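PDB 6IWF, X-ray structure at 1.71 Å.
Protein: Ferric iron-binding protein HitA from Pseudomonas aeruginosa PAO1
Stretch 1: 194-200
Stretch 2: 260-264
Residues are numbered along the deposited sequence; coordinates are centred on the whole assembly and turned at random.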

# COMPACT_ATOMS: atom_id res chain seq x y z
N ASN A 194 4.71 -6.71 1.86
CA ASN A 194 5.28 -5.49 1.33
C ASN A 194 6.62 -5.20 1.99
O ASN A 194 6.87 -5.59 3.14
N ASN A 195 7.48 -4.47 1.27
CA ASN A 195 8.87 -4.34 1.70
C ASN A 195 8.99 -3.66 3.06
O ASN A 195 9.91 -3.97 3.82
N TYR A 196 8.08 -2.73 3.38
CA TYR A 196 8.37 -1.85 4.51
C TYR A 196 8.26 -2.55 5.86
O TYR A 196 8.81 -2.04 6.84
N TYR A 197 7.59 -3.71 5.94
CA TYR A 197 7.49 -4.42 7.21
C TYR A 197 8.85 -4.90 7.69
O TYR A 197 9.13 -4.92 8.90
N TRP A 198 9.70 -5.34 6.77
CA TRP A 198 11.04 -5.75 7.15
C TRP A 198 11.81 -4.58 7.76
O TRP A 198 12.49 -4.75 8.78
N TYR A 199 11.69 -3.39 7.16
CA TYR A 199 12.43 -2.24 7.67
C TYR A 199 11.91 -1.80 9.04
O TYR A 199 12.71 -1.41 9.91
N THR A 200 10.60 -1.84 9.26
CA THR A 200 10.07 -1.51 10.58
C THR A 200 10.61 -2.46 11.64
O THR A 200 11.04 -2.03 12.72
N GLN A 260 8.47 7.46 9.03
CA GLN A 260 7.69 6.42 9.68
C GLN A 260 7.50 5.16 8.85
O GLN A 260 7.14 4.11 9.41
N SER A 261 7.70 5.22 7.54
CA SER A 261 7.58 3.99 6.76
C SER A 261 8.57 4.04 5.60
O SER A 261 8.67 5.06 4.91
N ALA A 262 9.30 2.94 5.43
CA ALA A 262 10.35 2.83 4.42
C ALA A 262 9.69 2.56 3.07
O ALA A 262 9.55 1.43 2.61
N GLU A 263 9.25 3.64 2.44
CA GLU A 263 8.55 3.58 1.17
C GLU A 263 9.22 4.53 0.19
O GLU A 263 10.19 5.22 0.53
N TYR A 264 8.71 4.56 -1.02
CA TYR A 264 9.31 5.41 -2.05
C TYR A 264 8.50 6.68 -2.23
O TYR A 264 7.27 6.62 -2.42

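No two touching residues are closer than 63 positions in sequence, and the stretches bury 278 Å² between them, both sides summed. Their backbones come closest at Tyr 196 and Ala 262, whose CA atoms are 5.1 Å apart, and Ala 262 gives up the largest area to the contact, 73 Å². Its CA-to-CB bond points toward stretch 1.

Asn 194, chi1 m at -87°, takes no part: its nearest side-chain approach to stretch 2, ND2 of Asn 194 to OE2 of Glu 263, is 7.1 Å. Asn 195 is the first residue to reach across. Its CA-to-CB bond points toward stretch 2, and chi1 in the p well (70°) with chi2 at -71° brings the amide nitrogen to the backbone of Ala 262. ND2 of Asn 195 donates a hydrogen bond to O of Ala 262 over 3.1 Å, with an N-H...O angle of 140°, so the bond is bent rather than linear. The OD1 atom is satisfied elsewhere in the structure.

Tyr 196 also points toward stretch 2 and is p at chi1 (57°), with chi2 at 78°. Its CB lies 3.5 Å from O of Ala 262, so the same carbonyl that accepts from Asn 195 also packs against this side chain. Farther out, CG of Tyr 196 is 3.6 Å from OG of Ser 261, an oblique approach to the ring, while OE1 of Glu 263 sits over one ring face, 3.8 Å from CD2 of Tyr 196. These two polar atoms are themselves tied together: Ser 261, t at chi1 (-168°), donates from OG to OE1 of Glu 263 at 2.9 Å. Glu 263 starts sideways, but its m, t conformation at chi1 and chi2 carries its end nearer to stretch 1.

Tyr 197 (m, -70°) points away and Trp 198 (t, -174°) is out of reach; neither loses area to stretch 2. Tyr 199, four residues after Asn 195, again has its CA-to-CB bond toward stretch 2. With chi1 m (-71°), its CB meets CB of Ala 262 at 3.5 Å, an apolar contact, and the methyl group lies oblique to the ring.

Thr 200 (m, -57°) points sideways and makes no direct contact within 4.5 Å, yet water 1 links it to stretch 2. This water donates to O of Tyr 196 (3.0 Å), accepts from N of Ala 262 (2.9 Å) and hydrogen-bonds to OG1 of Thr 200 (2.8 Å). It thus joins the carbonyl of Tyr 196 and the hydroxyl of Thr 200 to the backbone amide of Ala 262.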

# COMPACT_ATOMS: atom_id res chain seq x y z
CB ASN A 194 4.33 -4.32 1.54
CG ASN A 194 3.32 -4.20 0.42
OD1 ASN A 194 3.61 -4.54 -0.74
ND2 ASN A 194 2.14 -3.69 0.74
CB ASN A 195 9.65 -3.56 0.65
CG ASN A 195 9.26 -2.10 0.61
OD1 ASN A 195 8.16 -1.75 0.17
ND2 ASN A 195 10.14 -1.23 1.10
CB TYR A 196 7.46 -0.61 4.45
CG TYR A 196 5.99 -0.90 4.43
CD1 TYR A 196 5.32 -1.24 5.60
CD2 TYR A 196 5.26 -0.83 3.25
CE1 TYR A 196 3.96 -1.51 5.59
CE2 TYR A 196 3.89 -1.10 3.24
CZ TYR A 196 3.26 -1.45 4.42
OH TYR A 196 1.90 -1.72 4.43
CB TYR A 197 6.54 -5.61 7.10
CG TYR A 197 5.10 -5.21 6.94
CD1 TYR A 197 4.35 -4.82 8.04
CD2 TYR A 197 4.49 -5.24 5.69
CE1 TYR A 197 3.03 -4.45 7.90
CE2 TYR A 197 3.16 -4.87 5.55
CZ TYR A 197 2.44 -4.47 6.65
OH TYR A 197 1.12 -4.11 6.52
CB TRP A 198 11.77 -6.30 5.92
CG TRP A 198 13.11 -6.89 6.18
CD1 TRP A 198 13.40 -8.19 6.47
CD2 TRP A 198 14.36 -6.20 6.13
NE1 TRP A 198 14.76 -8.35 6.62
CE2 TRP A 198 15.37 -7.15 6.42
CE3 TRP A 198 14.73 -4.87 5.88
CZ2 TRP A 198 16.72 -6.81 6.47
CZ3 TRP A 198 16.08 -4.53 5.93
CH2 TRP A 198 17.06 -5.50 6.22
CB TYR A 199 12.36 -1.09 6.66
CG TYR A 199 13.19 -1.35 5.43
CD1 TYR A 199 12.66 -2.04 4.34
CD2 TYR A 199 14.52 -0.94 5.37
CE1 TYR A 199 13.41 -2.30 3.21
CE2 TYR A 199 15.28 -1.19 4.25
CZ TYR A 199 14.73 -1.87 3.17
OH TYR A 199 15.50 -2.11 2.06
CB THR A 200 8.54 -1.53 10.58
OG1 THR A 200 8.05 -0.62 9.58
CG2 THR A 200 8.00 -1.13 11.95
CB GLN A 260 6.32 6.96 10.08
CG GLN A 260 6.39 8.14 11.02
CD GLN A 260 7.13 7.80 12.30
OE1 GLN A 260 6.92 6.74 12.89
NE2 GLN A 260 8.01 8.70 12.73
CB SER A 261 6.16 3.77 6.24
OG SER A 261 6.03 2.44 5.74
CB ALA A 262 11.33 1.73 4.80
CB GLU A 263 7.06 3.90 1.35
CG GLU A 263 6.39 2.91 2.32
CD GLU A 263 4.88 2.97 2.33
OE1 GLU A 263 4.30 2.87 3.44
OE2 GLU A 263 4.26 3.08 1.25
CB TYR A 264 9.38 4.67 -3.38
CG TYR A 264 10.23 3.42 -3.33
CD1 TYR A 264 11.59 3.48 -3.60
CD2 TYR A 264 9.67 2.19 -3.01
CE1 TYR A 264 12.38 2.33 -3.55
CE2 TYR A 264 10.45 1.04 -2.97
CZ TYR A 264 11.80 1.13 -3.24
OH TYR A 264 12.57 -0.02 -3.19
O HOH W 1 8.97 0.92 7.49